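Local coordinates for protein N-(5'-phosphoribosyl)anthranilate isomerase (Pyrococcus furiosus, PDB 4AAJ) that catalyses the isomerisation of N-(5-phospho-beta-D-ribosyl)anthranilate to 1-(2-carboxyphenylamino)-1-deoxy-D-ribulose 5-phosphate, the third step of tryptophan synthesis from chorismate, at residues P71-W84 with I88-A102. Numbering follows the deposited sequence.
Sequences PVFLVSTMVGFSEW and IERTGAQYIQVHSNA
One beta-alpha-beta unit of the TIM barrel brings strands 72-76 and 95-98 side by side, parallel, with Leu-74 reaching two partners: its N gives a nearly straight bond to Tyr-95 O (2.8 Å), and its O receives Gln-97 N. Ser-76 continues the ladder with Gln-97 O and His-99 N. Where the strands begin, Tyr-95 packs on two apolar residues, Pro-71 and Phe-73. Pro-71 CB sits over the centre of the tyrosine ring, 3.5 Å from its centroid, a CH-pi contact suited to the rigid proline ring, while Tyr-95 CB covers a face of the Phe-73 ring at 3.7 Å from that centroid. An alanine in place of Tyr-95 would probably leave Pro-71 without the aromatic face it packs on and open a gap beside the Phe-73 ring.

In this right-handed crossover, helix 81-91 returns the chain across the outside of the barrel, and Trp-84 fills the space between helix and strands. Its broad indole has Ile-96 CD1 over one face and Met-78 CE over the other, and Val-98 CG2 touches Trp-84 CZ2 (3.8 Å). With CG1 of Ile-96 set between backbone N and carbonyl carbon (chi1 72°), CD1 lies over the six-membered ring. On the barrel's inner side Val-75 flanks the extended Gln-97, whose OE1 accepts from Lys-24. Beyond the strands, Met-78 O is gripped from opposite faces of its plane by Trp-84 NE1 (2.9 Å) and Ser-100 OG (2.7 Å). The small serine suits this turn because its hydroxyl also accepts from Ala-102 N, closing an ST turn.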
loop_
_atom_site.group_PDB
_atom_site.type_symbol
_atom_site.label_atom_id
_atom_site.label_comp_id
_atom_site.label_asym_id
_atom_site.label_seq_id
_atom_site.Cartn_x
_atom_site.Cartn_y
_atom_site.Cartn_z
ATOM N N PRO A 71 10.878 1.309 5.294
ATOM C CA PRO A 71 10.216 0.035 5.006
ATOM C C PRO A 71 9.892 -0.107 3.519
ATOM O O PRO A 71 9.351 0.816 2.904
ATOM C CB PRO A 71 8.926 0.132 5.822
ATOM C CG PRO A 71 9.346 0.948 7.013
ATOM C CD PRO A 71 10.264 1.996 6.454
ATOM N N VAL A 72 10.242 -1.264 2.970
ATOM C CA VAL A 72 9.885 -1.598 1.595
ATOM C C VAL A 72 8.886 -2.753 1.627
ATOM O O VAL A 72 9.194 -3.863 2.070
ATOM C CB VAL A 72 11.135 -1.998 0.780
ATOM C CG1 VAL A 72 10.753 -2.411 -0.652
ATOM C CG2 VAL A 72 12.112 -0.843 0.733
ATOM N N PHE A 73 7.673 -2.479 1.170
ATOM C CA PHE A 73 6.652 -3.509 1.110
ATOM C C PHE A 73 6.861 -4.376 -0.137
ATOM O O PHE A 73 7.018 -3.852 -1.224
ATOM C CB PHE A 73 5.267 -2.863 1.100
ATOM C CG PHE A 73 4.810 -2.426 2.476
ATOM C CD1 PHE A 73 5.244 -1.214 3.018
ATOM C CD2 PHE A 73 3.983 -3.249 3.231
ATOM C CE1 PHE A 73 4.849 -0.830 4.311
ATOM C CE2 PHE A 73 3.573 -2.873 4.513
ATOM C CZ PHE A 73 4.016 -1.662 5.049
ATOM N N LEU A 74 6.873 -5.688 0.055
ATOM C CA LEU A 74 6.804 -6.630 -1.076
ATOM C C LEU A 74 5.325 -6.752 -1.456
ATOM O O LEU A 74 4.528 -7.296 -0.691
ATOM C CB LEU A 74 7.379 -7.971 -0.649
ATOM C CG LEU A 74 7.618 -9.034 -1.726
ATOM C CD1 LEU A 74 8.783 -8.573 -2.593
ATOM C CD2 LEU A 74 7.900 -10.377 -1.060
ATOM N N VAL A 75 4.963 -6.211 -2.622
ATOM C CA VAL A 75 3.556 -6.038 -3.019
ATOM C C VAL A 75 3.250 -7.095 -4.062
ATOM O O VAL A 75 3.976 -7.203 -5.041
ATOM C CB VAL A 75 3.327 -4.656 -3.659
ATOM C CG1 VAL A 75 1.866 -4.447 -4.043
ATOM C CG2 VAL A 75 3.802 -3.531 -2.729
ATOM N N SER A 76 2.192 -7.866 -3.862
ATOM C CA SER A 76 1.868 -8.901 -4.839
ATOM C C SER A 76 0.395 -9.309 -4.803
ATOM O O SER A 76 -0.294 -9.139 -3.784
ATOM C CB SER A 76 2.730 -10.123 -4.578
ATOM O OG SER A 76 2.609 -11.086 -5.627
ATOM N N THR A 77 -0.060 -9.866 -5.926
ATOM C CA THR A 77 -1.391 -10.456 -6.005
ATOM C C THR A 77 -1.345 -11.961 -5.748
ATOM O O THR A 77 -2.363 -12.639 -5.879
ATOM C CB THR A 77 -2.012 -10.184 -7.389
ATOM O OG1 THR A 77 -1.120 -10.662 -8.399
ATOM C CG2 THR A 77 -2.241 -8.690 -7.595
ATOM N N MET A 78 -0.184 -12.488 -5.376
ATOM C CA MET A 78 -0.085 -13.911 -5.022
ATOM C C MET A 78 -1.121 -14.282 -3.970
ATOM O O MET A 78 -1.406 -13.501 -3.063
ATOM C CB MET A 78 1.293 -14.243 -4.471
ATOM C CG MET A 78 2.393 -14.259 -5.507
ATOM S SD MET A 78 3.966 -14.653 -4.741
ATOM C CE MET A 78 4.266 -13.197 -3.738
ATOM N N VAL A 79 -1.669 -15.486 -4.113
ATOM C CA VAL A 79 -2.693 -16.012 -3.222
ATOM C C VAL A 79 -2.092 -17.037 -2.252
ATOM O O VAL A 79 -2.457 -17.082 -1.077
ATOM C CB VAL A 79 -3.823 -16.704 -4.029
ATOM C CG1 VAL A 79 -4.860 -17.312 -3.090
ATOM C CG2 VAL A 79 -4.484 -15.731 -4.998
ATOM N N GLY A 80 -1.160 -17.836 -2.749
ATOM C CA GLY A 80 -0.697 -19.034 -2.040
ATOM C C GLY A 80 0.266 -18.785 -0.895
ATOM O O GLY A 80 1.257 -18.058 -1.039
ATOM N N PHE A 81 -0.034 -19.409 0.245
ATOM C CA PHE A 81 0.843 -19.366 1.412
ATOM C C PHE A 81 2.295 -19.616 1.011
ATOM O O PHE A 81 3.188 -18.859 1.384
ATOM C CB PHE A 81 0.395 -20.387 2.475
ATOM C CG PHE A 81 1.433 -20.654 3.530
ATOM C CD1 PHE A 81 1.745 -19.684 4.484
ATOM C CD2 PHE A 81 2.114 -21.874 3.565
ATOM C CE1 PHE A 81 2.718 -19.927 5.446
ATOM C CE2 PHE A 81 3.082 -22.122 4.525
ATOM C CZ PHE A 81 3.389 -21.147 5.461
ATOM N N SER A 82 2.531 -20.676 0.251
ATOM C CA SER A 82 3.903 -21.063 -0.083
ATOM C C SER A 82 4.605 -20.226 -1.155
ATOM O O SER A 82 5.833 -20.099 -1.129
ATOM C CB SER A 82 3.996 -22.558 -0.382
ATOM O OG SER A 82 3.612 -23.286 0.771
ATOM N N GLU A 83 3.863 -19.629 -2.088
ATOM C CA GLU A 83 4.525 -18.682 -2.984
ATOM C C GLU A 83 4.918 -17.401 -2.241
ATOM O O GLU A 83 5.955 -16.846 -2.533
ATOM C CB GLU A 83 3.755 -18.381 -4.284
ATOM C CG GLU A 83 2.312 -17.948 -4.121
ATOM C CD GLU A 83 1.589 -17.769 -5.457
ATOM O OE1 GLU A 83 2.260 -17.724 -6.517
ATOM O OE2 GLU A 83 0.343 -17.671 -5.447
ATOM N N TRP A 84 4.092 -16.960 -1.298
ATOM C CA TRP A 84 4.471 -15.860 -0.391
ATOM C C TRP A 84 5.718 -16.158 0.400
ATOM O O TRP A 84 6.653 -15.352 0.419
ATOM C CB TRP A 84 3.317 -15.497 0.533
ATOM C CG TRP A 84 2.429 -14.449 -0.068
ATOM C CD1 TRP A 84 1.124 -14.595 -0.534
ATOM C CD2 TRP A 84 2.774 -13.050 -0.308
ATOM N NE1 TRP A 84 0.643 -13.407 -1.024
ATOM C CE2 TRP A 84 1.592 -12.432 -0.916
ATOM C CE3 TRP A 84 3.906 -12.260 -0.063
ATOM C CZ2 TRP A 84 1.561 -11.089 -1.266
ATOM C CZ3 TRP A 84 3.855 -10.907 -0.422
ATOM C CH2 TRP A 84 2.719 -10.338 -1.010
ATOM N N ILE A 88 9.277 -14.115 0.142
ATOM C CA ILE A 88 9.849 -13.460 1.321
ATOM C C ILE A 88 11.296 -13.934 1.520
ATOM O O ILE A 88 12.204 -13.105 1.665
ATOM C CB ILE A 88 8.978 -13.715 2.576
ATOM C CG1 ILE A 88 7.618 -13.023 2.433
ATOM C CG2 ILE A 88 9.672 -13.217 3.848
ATOM C CD1 ILE A 88 6.579 -13.506 3.427
ATOM N N GLU A 89 11.499 -15.252 1.461
ATOM C CA GLU A 89 12.822 -15.862 1.622
ATOM C C GLU A 89 13.799 -15.376 0.564
ATOM O O GLU A 89 14.948 -15.010 0.860
ATOM C CB GLU A 89 12.713 -17.385 1.573
ATOM C CG GLU A 89 12.161 -17.997 2.843
ATOM C CD GLU A 89 11.952 -19.497 2.747
ATOM O OE1 GLU A 89 12.498 -20.138 1.817
ATOM O OE2 GLU A 89 11.239 -20.042 3.612
ATOM N N ARG A 90 13.323 -15.346 -0.678
ATOM C CA ARG A 90 14.141 -14.938 -1.800
ATOM C C ARG A 90 14.467 -13.441 -1.789
ATOM O O ARG A 90 15.480 -13.048 -2.335
ATOM C CB ARG A 90 13.499 -15.376 -3.140
ATOM C CG ARG A 90 13.490 -16.884 -3.351
ATOM C CD ARG A 90 12.444 -17.330 -4.371
ATOM N NE ARG A 90 12.269 -18.789 -4.409
ATOM C CZ ARG A 90 11.195 -19.408 -4.898
ATOM N NH1 ARG A 90 10.177 -18.708 -5.379
ATOM N NH2 ARG A 90 11.122 -20.731 -4.887
ATOM N N THR A 91 13.646 -12.605 -1.139
ATOM C CA THR A 91 13.883 -11.157 -1.156
ATOM C C THR A 91 14.385 -10.517 0.148
ATOM O O THR A 91 14.891 -9.395 0.113
ATOM C CB THR A 91 12.624 -10.354 -1.533
ATOM O OG1 THR A 91 11.585 -10.644 -0.577
ATOM C CG2 THR A 91 12.159 -10.686 -2.965
ATOM N N GLY A 92 14.206 -11.211 1.269
ATOM C CA GLY A 92 14.515 -10.663 2.597
ATOM C C GLY A 92 13.505 -9.622 3.082
ATOM O O GLY A 92 13.787 -8.848 4.007
ATOM N N ALA A 93 12.314 -9.616 2.488
ATOM C CA ALA A 93 11.289 -8.622 2.833
ATOM C C ALA A 93 10.875 -8.753 4.295
ATOM O O ALA A 93 10.751 -9.867 4.817
ATOM C CB ALA A 93 10.053 -8.796 1.943
ATOM N N GLN A 94 10.633 -7.613 4.933
ATOM C CA GLN A 94 10.107 -7.608 6.307
ATOM C C GLN A 94 8.688 -7.047 6.369
ATOM O O GLN A 94 8.022 -7.090 7.432
ATOM C CB GLN A 94 11.032 -6.806 7.215
ATOM C CG GLN A 94 12.382 -7.470 7.423
ATOM C CD GLN A 94 13.306 -6.610 8.252
ATOM O OE1 GLN A 94 13.782 -5.580 7.791
ATOM N NE2 GLN A 94 13.558 -7.026 9.485
ATOM N N TYR A 95 8.236 -6.546 5.221
ATOM C CA TYR A 95 6.930 -5.911 5.057
ATOM C C TYR A 95 6.329 -6.486 3.804
ATOM O O TYR A 95 7.003 -6.522 2.769
ATOM C CB TYR A 95 7.074 -4.395 4.860
ATOM C CG TYR A 95 7.674 -3.702 6.069
ATOM C CD1 TYR A 95 9.059 -3.626 6.241
ATOM C CD2 TYR A 95 6.846 -3.126 7.034
ATOM C CE1 TYR A 95 9.611 -2.999 7.361
ATOM C CE2 TYR A 95 7.376 -2.505 8.157
ATOM C CZ TYR A 95 8.754 -2.441 8.310
ATOM O OH TYR A 95 9.269 -1.805 9.419
ATOM N N ILE A 96 5.079 -6.924 3.887
ATOM C CA ILE A 96 4.359 -7.386 2.686
ATOM C C ILE A 96 3.017 -6.702 2.521
ATOM O O ILE A 96 2.370 -6.301 3.501
ATOM C CB ILE A 96 4.192 -8.922 2.645
ATOM C CG1 ILE A 96 3.171 -9.426 3.685
ATOM C CG2 ILE A 96 5.549 -9.601 2.794
ATOM C CD1 ILE A 96 2.848 -10.909 3.538
ATOM N N GLN A 97 2.609 -6.563 1.266
ATOM C CA GLN A 97 1.330 -5.959 0.947
ATOM C C GLN A 97 0.586 -6.960 0.095
ATOM O O GLN A 97 0.995 -7.281 -1.024
ATOM C CB GLN A 97 1.519 -4.630 0.248
ATOM C CG GLN A 97 0.224 -3.967 -0.200
ATOM C CD GLN A 97 0.484 -2.584 -0.742
ATOM O OE1 GLN A 97 1.263 -1.826 -0.174
ATOM N NE2 GLN A 97 -0.150 -2.257 -1.852
ATOM N N VAL A 98 -0.483 -7.498 0.669
ATOM C CA VAL A 98 -1.223 -8.573 0.027
ATOM C C VAL A 98 -2.444 -8.018 -0.713
ATOM O O VAL A 98 -3.343 -7.446 -0.081
ATOM C CB VAL A 98 -1.663 -9.626 1.067
ATOM C CG1 VAL A 98 -2.416 -10.753 0.378
ATOM C CG2 VAL A 98 -0.454 -10.174 1.834
ATOM N N HIS A 99 -2.463 -8.170 -2.042
ATOM C CA HIS A 99 -3.638 -7.796 -2.836
ATOM C C HIS A 99 -4.215 -9.023 -3.480
ATOM O O HIS A 99 -4.109 -9.246 -4.694
ATOM C CB HIS A 99 -3.309 -6.688 -3.850
ATOM C CG HIS A 99 -4.488 -6.249 -4.700
ATOM N ND1 HIS A 99 -5.764 -6.304 -4.267
ATOM C CD2 HIS A 99 -4.536 -5.715 -5.986
ATOM C CE1 HIS A 99 -6.587 -5.849 -5.232
ATOM N NE2 HIS A 99 -5.834 -5.482 -6.281
ATOM N N SER A 100 -4.853 -9.857 -2.654
ATOM C CA SER A 100 -5.439 -11.110 -3.147
ATOM C C SER A 100 -6.370 -11.698 -2.110
ATOM O O SER A 100 -6.486 -11.143 -1.031
ATOM C CB SER A 100 -4.361 -12.153 -3.434
ATOM O OG SER A 100 -3.777 -12.607 -2.221
ATOM N N ASN A 101 -6.971 -12.841 -2.455
ATOM C CA ASN A 101 -7.852 -13.605 -1.558
ATOM C C ASN A 101 -7.121 -14.664 -0.731
ATOM O O ASN A 101 -7.731 -15.664 -0.318
ATOM C CB ASN A 101 -8.997 -14.261 -2.349
ATOM C CG ASN A 101 -9.903 -13.244 -3.023
ATOM O OD1 ASN A 101 -10.060 -12.113 -2.548
ATOM N ND2 ASN A 101 -10.503 -13.640 -4.142
ATOM N N ALA A 102 -5.822 -14.451 -0.497
ATOM C CA ALA A 102 -5.050 -15.281 0.434
ATOM C C ALA A 102 -5.801 -15.346 1.760
ATOM O O ALA A 102 -6.214 -14.326 2.299
ATOM C CB ALA A 102 -3.652 -14.707 0.643
HETATM O O HOH W 1 11.043 -5.232 3.522
#